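Local coordinates for protein oxidoreductase (Bordetella pertussis, PDB 3Q2K) that probably uses NAD to oxidise the sugar of UDP-N-acetylglucosaminuronic acid, an early step toward 2,3-diacetamido-2,3-dideoxy-D-mannuronic acid, at residues L160-I165 and L216-G221; V288-E293 and E308-T313. All coordinates share one frame; numbering follows the deposited sequence.

Contact 1 of 2, residues L160-I165 and L216-G221; sequences LVKKAI and LDWLVG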
loop_
_atom_site.group_PDB
_atom_site.type_symbol
_atom_site.label_atom_id
_atom_site.label_comp_id
_atom_site.label_asym_id
_atom_site.label_seq_id
_atom_site.Cartn_x
_atom_site.Cartn_y
_atom_site.Cartn_z
ATOM N N LEU C 160 -1.809 -41.069 -13.315
ATOM C CA LEU C 160 -2.680 -40.958 -14.486
ATOM C C LEU C 160 -3.074 -39.510 -14.770
ATOM O O LEU C 160 -3.218 -39.079 -15.913
ATOM C CB LEU C 160 -3.980 -41.732 -14.254
ATOM C CG LEU C 160 -4.012 -43.258 -14.323
ATOM C CD1 LEU C 160 -5.398 -43.735 -13.904
ATOM C CD2 LEU C 160 -3.736 -43.649 -15.758
ATOM N N VAL C 161 -3.345 -38.737 -13.728
ATOM C CA VAL C 161 -3.724 -37.362 -14.013
ATOM C C VAL C 161 -2.513 -36.672 -14.657
ATOM O O VAL C 161 -2.616 -35.946 -15.645
ATOM C CB VAL C 161 -4.162 -36.744 -12.670
ATOM C CG1 VAL C 161 -4.168 -35.231 -12.723
ATOM C CG2 VAL C 161 -5.547 -37.260 -12.317
ATOM N N LYS C 162 -1.334 -36.917 -14.096
ATOM C CA LYS C 162 -0.103 -36.255 -14.517
ATOM C C LYS C 162 0.105 -36.564 -15.992
ATOM O O LYS C 162 0.401 -35.697 -16.813
ATOM C CB LYS C 162 1.047 -36.860 -13.710
ATOM C CG LYS C 162 2.460 -36.429 -14.056
ATOM C CD LYS C 162 2.692 -34.994 -13.626
ATOM C CE LYS C 162 4.177 -34.702 -13.525
ATOM N NZ LYS C 162 4.255 -33.270 -13.880
ATOM N N LYS C 163 -0.083 -37.832 -16.334
ATOM C CA LYS C 163 0.031 -38.228 -17.727
ATOM C C LYS C 163 -0.943 -37.464 -18.619
ATOM O O LYS C 163 -0.569 -36.988 -19.689
ATOM C CB LYS C 163 -0.123 -39.745 -17.862
ATOM C CG LYS C 163 1.213 -40.455 -17.839
ATOM C CD LYS C 163 1.213 -41.513 -16.754
ATOM C CE LYS C 163 2.568 -42.204 -16.677
ATOM N NZ LYS C 163 2.755 -42.953 -15.402
ATOM N N ALA C 164 -2.207 -37.337 -18.234
ATOM C CA ALA C 164 -3.084 -36.591 -19.122
ATOM C C ALA C 164 -2.682 -35.122 -19.190
ATOM O O ALA C 164 -2.801 -34.466 -20.224
ATOM C CB ALA C 164 -4.518 -36.736 -18.683
ATOM N N ILE C 165 -2.213 -34.577 -18.074
ATOM C CA ILE C 165 -1.859 -33.172 -18.166
ATOM C C ILE C 165 -0.658 -33.047 -19.095
ATOM O O ILE C 165 -0.578 -32.083 -19.857
ATOM C CB ILE C 165 -1.529 -32.520 -16.821
ATOM C CG1 ILE C 165 -2.804 -32.368 -15.992
ATOM C CG2 ILE C 165 -0.825 -31.190 -17.067
ATOM C CD1 ILE C 165 -2.392 -32.016 -14.569
ATOM N N LEU C 216 0.045 -28.574 -6.541
ATOM C CA LEU C 216 -0.221 -27.348 -7.285
ATOM C C LEU C 216 0.768 -27.094 -8.410
ATOM O O LEU C 216 0.386 -26.894 -9.566
ATOM C CB LEU C 216 -0.331 -26.131 -6.371
ATOM C CG LEU C 216 -1.367 -26.385 -5.272
ATOM C CD1 LEU C 216 -1.330 -25.282 -4.221
ATOM C CD2 LEU C 216 -2.754 -26.489 -5.880
ATOM N N ASP C 217 2.048 -27.095 -8.056
ATOM C CA ASP C 217 3.073 -26.872 -9.067
ATOM C C ASP C 217 3.370 -28.156 -9.845
ATOM O O ASP C 217 3.387 -28.148 -11.073
ATOM C CB ASP C 217 4.378 -26.373 -8.443
ATOM C CG ASP C 217 5.430 -26.130 -9.497
ATOM O OD1 ASP C 217 5.861 -27.120 -10.123
ATOM O OD2 ASP C 217 5.770 -24.951 -9.719
ATOM N N TRP C 218 3.638 -29.255 -9.147
ATOM C CA TRP C 218 3.920 -30.539 -9.777
ATOM C C TRP C 218 2.907 -30.929 -10.851
ATOM O O TRP C 218 3.284 -31.344 -11.947
ATOM C CB TRP C 218 3.981 -31.623 -8.701
ATOM C CG TRP C 218 4.362 -32.941 -9.287
ATOM C CD1 TRP C 218 5.534 -33.246 -9.913
ATOM C CD2 TRP C 218 3.567 -34.134 -9.313
ATOM N NE1 TRP C 218 5.513 -34.549 -10.338
ATOM C CE2 TRP C 218 4.316 -35.115 -9.993
ATOM C CE3 TRP C 218 2.301 -34.470 -8.822
ATOM C CZ2 TRP C 218 3.855 -36.417 -10.174
ATOM C CZ3 TRP C 218 1.848 -35.770 -8.986
ATOM C CH2 TRP C 218 2.611 -36.715 -9.684
ATOM N N LEU C 219 1.619 -30.752 -10.583
ATOM C CA LEU C 219 0.623 -31.243 -11.530
ATOM C C LEU C 219 0.234 -30.197 -12.564
ATOM O O LEU C 219 0.161 -30.479 -13.763
ATOM C CB LEU C 219 -0.649 -31.704 -10.814
ATOM C CG LEU C 219 -0.642 -33.130 -10.262
ATOM C CD1 LEU C 219 -1.961 -33.423 -9.558
ATOM C CD2 LEU C 219 -0.448 -34.123 -11.393
ATOM N N VAL C 220 -0.061 -28.997 -12.072
ATOM C CA VAL C 220 -0.752 -27.982 -12.862
ATOM C C VAL C 220 0.170 -26.952 -13.521
ATOM O O VAL C 220 -0.138 -26.400 -14.579
ATOM C CB VAL C 220 -1.825 -27.270 -11.998
ATOM C CG1 VAL C 220 -2.494 -26.157 -12.797
ATOM C CG2 VAL C 220 -2.859 -28.272 -11.445
ATOM N N GLY C 221 1.321 -26.701 -12.906
ATOM C CA GLY C 221 2.343 -25.852 -13.519
ATOM C C GLY C 221 2.764 -24.749 -12.566
ATOM O O GLY C 221 2.345 -24.734 -11.412
#
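Lys162 crosses one face of the Trp218 indole at a slant and ends on the Trp218 carbonyl. The lysine chain starts over Leu219, where Lys162 CB sits 3.9 Å from Leu219 CD2. CG leaves anti to the backbone N (chi1 174°), and a bend at chi2 turns the chain toward the indole. CG only skirts the ring, near Trp218 CZ2. Lys162 CD makes a CH-pi contact over the six-membered ring of Trp218, 4.2 Å from its centroid. Lys162 CE comes down toward the rim, 3.5 Å from Trp218 NE1. NZ lies over the face of the five-membered ring in a cation-pi contact. Lys162 NZ also donates to Trp218 O at 2.9 Å, from a position tilted 23° from the carbonyl plane. That carbonyl belongs to the last turn of helix 210-220, which widens to a pi-type turn. Gly221, with positive phi, is the first residue to leave helical angles. The C-terminal end of the helix would probably favour the ammonium group here.

Helices 156-166 and 210-220 pack on the eight-stranded mixed sheet of the C-terminal alpha/beta domain of this GFO/IDH/MocA-type enzyme. Their axes come within 10.0 Å at an angle of 56°. Leu219 CD2 packs against the lysine CA, CB and CD. Leu219 CD2 also meets Val161 CG1 at 4.1 Å, the two side chains crossing at about a right angle. Ile165 CD1 presses mainly on Leu219 O, at 3.1 Å, with Leu219 CB further off. Val161 also rests on Val281, Val283 and Trp294 of the sheet. Arg153 makes a second cation-pi contact with Trp218, and Glu166 forms a long, weak ion pair with Lys162 NZ.

Contact 2 of 2, residues V288-E293 and E308-T313; sequences VNRIDE and EANYET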
loop_
_atom_site.group_PDB
_atom_site.type_symbol
_atom_site.label_atom_id
_atom_site.label_comp_id
_atom_site.label_asym_id
_atom_site.label_seq_id
_atom_site.Cartn_x
_atom_site.Cartn_y
_atom_site.Cartn_z
ATOM N N VAL C 288 -6.637 -38.482 -2.061
ATOM C CA VAL C 288 -6.434 -38.469 -3.505
ATOM C C VAL C 288 -6.161 -39.904 -3.920
ATOM O O VAL C 288 -5.218 -40.161 -4.654
ATOM C CB VAL C 288 -5.349 -37.491 -4.024
ATOM C CG1 VAL C 288 -5.864 -36.037 -4.014
ATOM C CG2 VAL C 288 -4.048 -37.635 -3.240
ATOM N N ASN C 289 -7.020 -40.813 -3.477
ATOM C CA ASN C 289 -6.778 -42.237 -3.662
ATOM C C ASN C 289 -7.891 -42.863 -4.496
ATOM O O ASN C 289 -7.882 -44.063 -4.761
ATOM C CB ASN C 289 -6.763 -42.927 -2.299
ATOM C CG ASN C 289 -7.954 -42.522 -1.455
ATOM O OD1 ASN C 289 -7.982 -41.442 -0.867
ATOM N ND2 ASN C 289 -8.965 -43.379 -1.425
ATOM N N ARG C 290 -8.848 -42.045 -4.919
ATOM C CA ARG C 290 -9.953 -42.588 -5.684
ATOM C C ARG C 290 -10.477 -41.602 -6.714
ATOM O O ARG C 290 -11.067 -40.574 -6.384
ATOM C CB ARG C 290 -11.122 -42.986 -4.779
ATOM C CG ARG C 290 -12.348 -43.289 -5.624
ATOM C CD ARG C 290 -13.556 -43.721 -4.809
ATOM N NE ARG C 290 -14.293 -42.507 -4.478
ATOM C CZ ARG C 290 -14.386 -42.048 -3.237
ATOM N NH1 ARG C 290 -13.831 -42.757 -2.262
ATOM N NH2 ARG C 290 -15.040 -40.924 -2.989
ATOM N N ILE C 291 -10.294 -41.963 -7.977
ATOM C CA ILE C 291 -10.680 -41.056 -9.049
ATOM C C ILE C 291 -12.192 -41.135 -9.192
ATOM O O ILE C 291 -12.707 -42.199 -9.526
ATOM C CB ILE C 291 -10.020 -41.520 -10.357
ATOM C CG1 ILE C 291 -8.517 -41.250 -10.309
ATOM C CG2 ILE C 291 -10.620 -40.870 -11.595
ATOM C CD1 ILE C 291 -7.840 -41.754 -11.562
ATOM N N ASP C 292 -12.884 -40.012 -9.035
ATOM C CA ASP C 292 -14.341 -39.978 -9.160
ATOM C C ASP C 292 -14.902 -39.488 -10.490
ATOM O O ASP C 292 -15.903 -40.018 -10.969
ATOM C CB ASP C 292 -14.998 -39.152 -8.051
ATOM C CG ASP C 292 -14.859 -39.808 -6.700
ATOM O OD1 ASP C 292 -15.018 -41.044 -6.601
ATOM O OD2 ASP C 292 -14.559 -39.047 -5.761
ATOM N N GLU C 293 -14.311 -38.446 -11.062
ATOM C CA GLU C 293 -14.854 -37.914 -12.307
ATOM C C GLU C 293 -13.688 -37.927 -13.288
ATOM O O GLU C 293 -12.511 -37.785 -12.952
ATOM C CB GLU C 293 -15.477 -36.523 -12.127
ATOM C CG GLU C 293 -16.812 -36.321 -12.849
ATOM C CD GLU C 293 -18.042 -36.732 -12.051
ATOM O OE1 GLU C 293 -17.965 -36.815 -10.803
ATOM O OE2 GLU C 293 -19.107 -36.952 -12.668
ATOM N N GLU C 308 -8.561 -49.872 -11.635
ATOM C CA GLU C 308 -7.327 -50.510 -11.208
ATOM C C GLU C 308 -6.424 -49.488 -10.515
ATOM O O GLU C 308 -5.732 -49.818 -9.557
ATOM C CB GLU C 308 -6.698 -51.212 -12.418
ATOM C CG GLU C 308 -5.176 -51.210 -12.498
ATOM C CD GLU C 308 -4.655 -52.015 -13.675
ATOM O OE1 GLU C 308 -4.191 -51.438 -14.685
ATOM O OE2 GLU C 308 -4.741 -53.257 -13.574
ATOM N N ALA C 309 -6.385 -48.230 -10.941
ATOM C CA ALA C 309 -5.475 -47.311 -10.259
ATOM C C ALA C 309 -5.994 -46.948 -8.858
ATOM O O ALA C 309 -5.247 -46.842 -7.878
ATOM C CB ALA C 309 -5.278 -46.066 -11.112
ATOM N N ASN C 310 -7.309 -46.770 -8.759
ATOM C CA ASN C 310 -7.971 -46.521 -7.479
ATOM C C ASN C 310 -7.640 -47.663 -6.525
ATOM O O ASN C 310 -7.247 -47.444 -5.374
ATOM C CB ASN C 310 -9.494 -46.444 -7.647
ATOM C CG ASN C 310 -9.936 -45.277 -8.503
ATOM O OD1 ASN C 310 -11.099 -45.134 -8.896
ATOM N ND2 ASN C 310 -8.954 -44.482 -8.905
ATOM N N TYR C 311 -7.808 -48.893 -7.001
ATOM C CA TYR C 311 -7.675 -49.990 -6.045
ATOM C C TYR C 311 -6.232 -50.015 -5.555
ATOM O O TYR C 311 -5.959 -50.175 -4.366
ATOM C CB TYR C 311 -8.101 -51.365 -6.568
ATOM C CG TYR C 311 -7.706 -52.435 -5.575
ATOM C CD1 TYR C 311 -6.473 -53.070 -5.670
ATOM C CD2 TYR C 311 -8.531 -52.759 -4.503
ATOM C CE1 TYR C 311 -6.094 -54.028 -4.747
ATOM C CE2 TYR C 311 -8.161 -53.720 -3.576
ATOM C CZ TYR C 311 -6.939 -54.346 -3.704
ATOM O OH TYR C 311 -6.554 -55.300 -2.789
ATOM N N GLU C 312 -5.311 -49.841 -6.496
ATOM C CA GLU C 312 -3.902 -49.774 -6.132
ATOM C C GLU C 312 -3.530 -48.641 -5.177
ATOM O O GLU C 312 -2.881 -48.886 -4.162
ATOM C CB GLU C 312 -3.048 -49.733 -7.399
ATOM C CG GLU C 312 -1.590 -49.499 -7.074
ATOM C CD GLU C 312 -0.741 -49.409 -8.326
ATOM O OE1 GLU C 312 0.431 -49.008 -8.165
ATOM O OE2 GLU C 312 -1.234 -49.715 -9.434
ATOM N N THR C 313 -3.928 -47.403 -5.453
ATOM C CA THR C 313 -3.487 -46.308 -4.589
ATOM C C THR C 313 -4.063 -46.498 -3.191
ATOM O O THR C 313 -3.391 -46.288 -2.175
ATOM C CB THR C 313 -3.898 -44.926 -5.138
ATOM O OG1 THR C 313 -3.588 -44.875 -6.534
ATOM C CG2 THR C 313 -3.184 -43.803 -4.398
#
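Asn310 sets its side-chain amide against the backbone of Ile291. As modelled, Asn310 ND2 stands 3.0 Å from Ile291 N, donor against donor. Asn310 OD1 stands 3.4 Å from Ile291 O, acceptor against acceptor. The assignment of the two amide ends is therefore doubtful, since exchanging them would set a donor beside an acceptor in both pairs. The amide also packs on the side chain of Ile291, with Asn310 ND2 3.5 Å from Ile291 CB, and the two side chains cross at about a right angle. Asn310 CG lies anti to its carbonyl carbon (chi1 -64°), which carries the amide across to the strand.

The second touching point is Thr313. Its methyl, Thr313 CG2, meets Asn289 CA at 4.0 Å and also lies near Val288 O. Its hydroxyl turns back into the helix instead, and Thr313 OG1 donates to Ala309 O at 2.9 Å from above the carbonyl plane. Ala309 O also takes the backbone N-H of Thr313. Thr157 N bonds to the same OG1, which ties the threonine to helix 156-166.

Strand 290-296 is the outermost strand of the mixed sheet within this chain, and helix 306-315 packs against it. The strand's backbone bonds to strand 279-284 run through Arg290, Asp292 and Glu293, while the N and O of Ile291 lie beside the Asn310 amide. Two classic beta bulges shape the strand. Asn289 and Arg290 share Gly284, and Asp292 and Glu293 share Arg282.

Further out, Arg290 and Asp292 form a salt bridge, Arg290 NE to Asp292 OD1 at 2.7 Å. Asp292 offers its syn lone pair, and the N-H...O angle is 162°. At the turn before the strand, Asn289 OD1 accepts from Ala287 N, while Val288 O accepts from Thr157 OG1.

Both contacts belong to the C-terminal alpha/beta domain, and their centres are 15 Å apart. They come in series along the chain, contact 1 closing before contact 2 opens. Helix 156-166 joins them. It meets helix 210-220 in contact 1, while Leu160 on the same helix reaches contact 2: Leu160 CD1 lies 3.6 Å from Ala309 CB and 3.9 Å from Ile291 CD1. Three helices, 210-220, 156-166 and 306-315, are thus linked across one sheet toward its edge strand 290-296. The bound UDP-sugar is nearer contact 2, about 8 Å from the Val288 side chain, against about 13 Å from the Trp218 side chain.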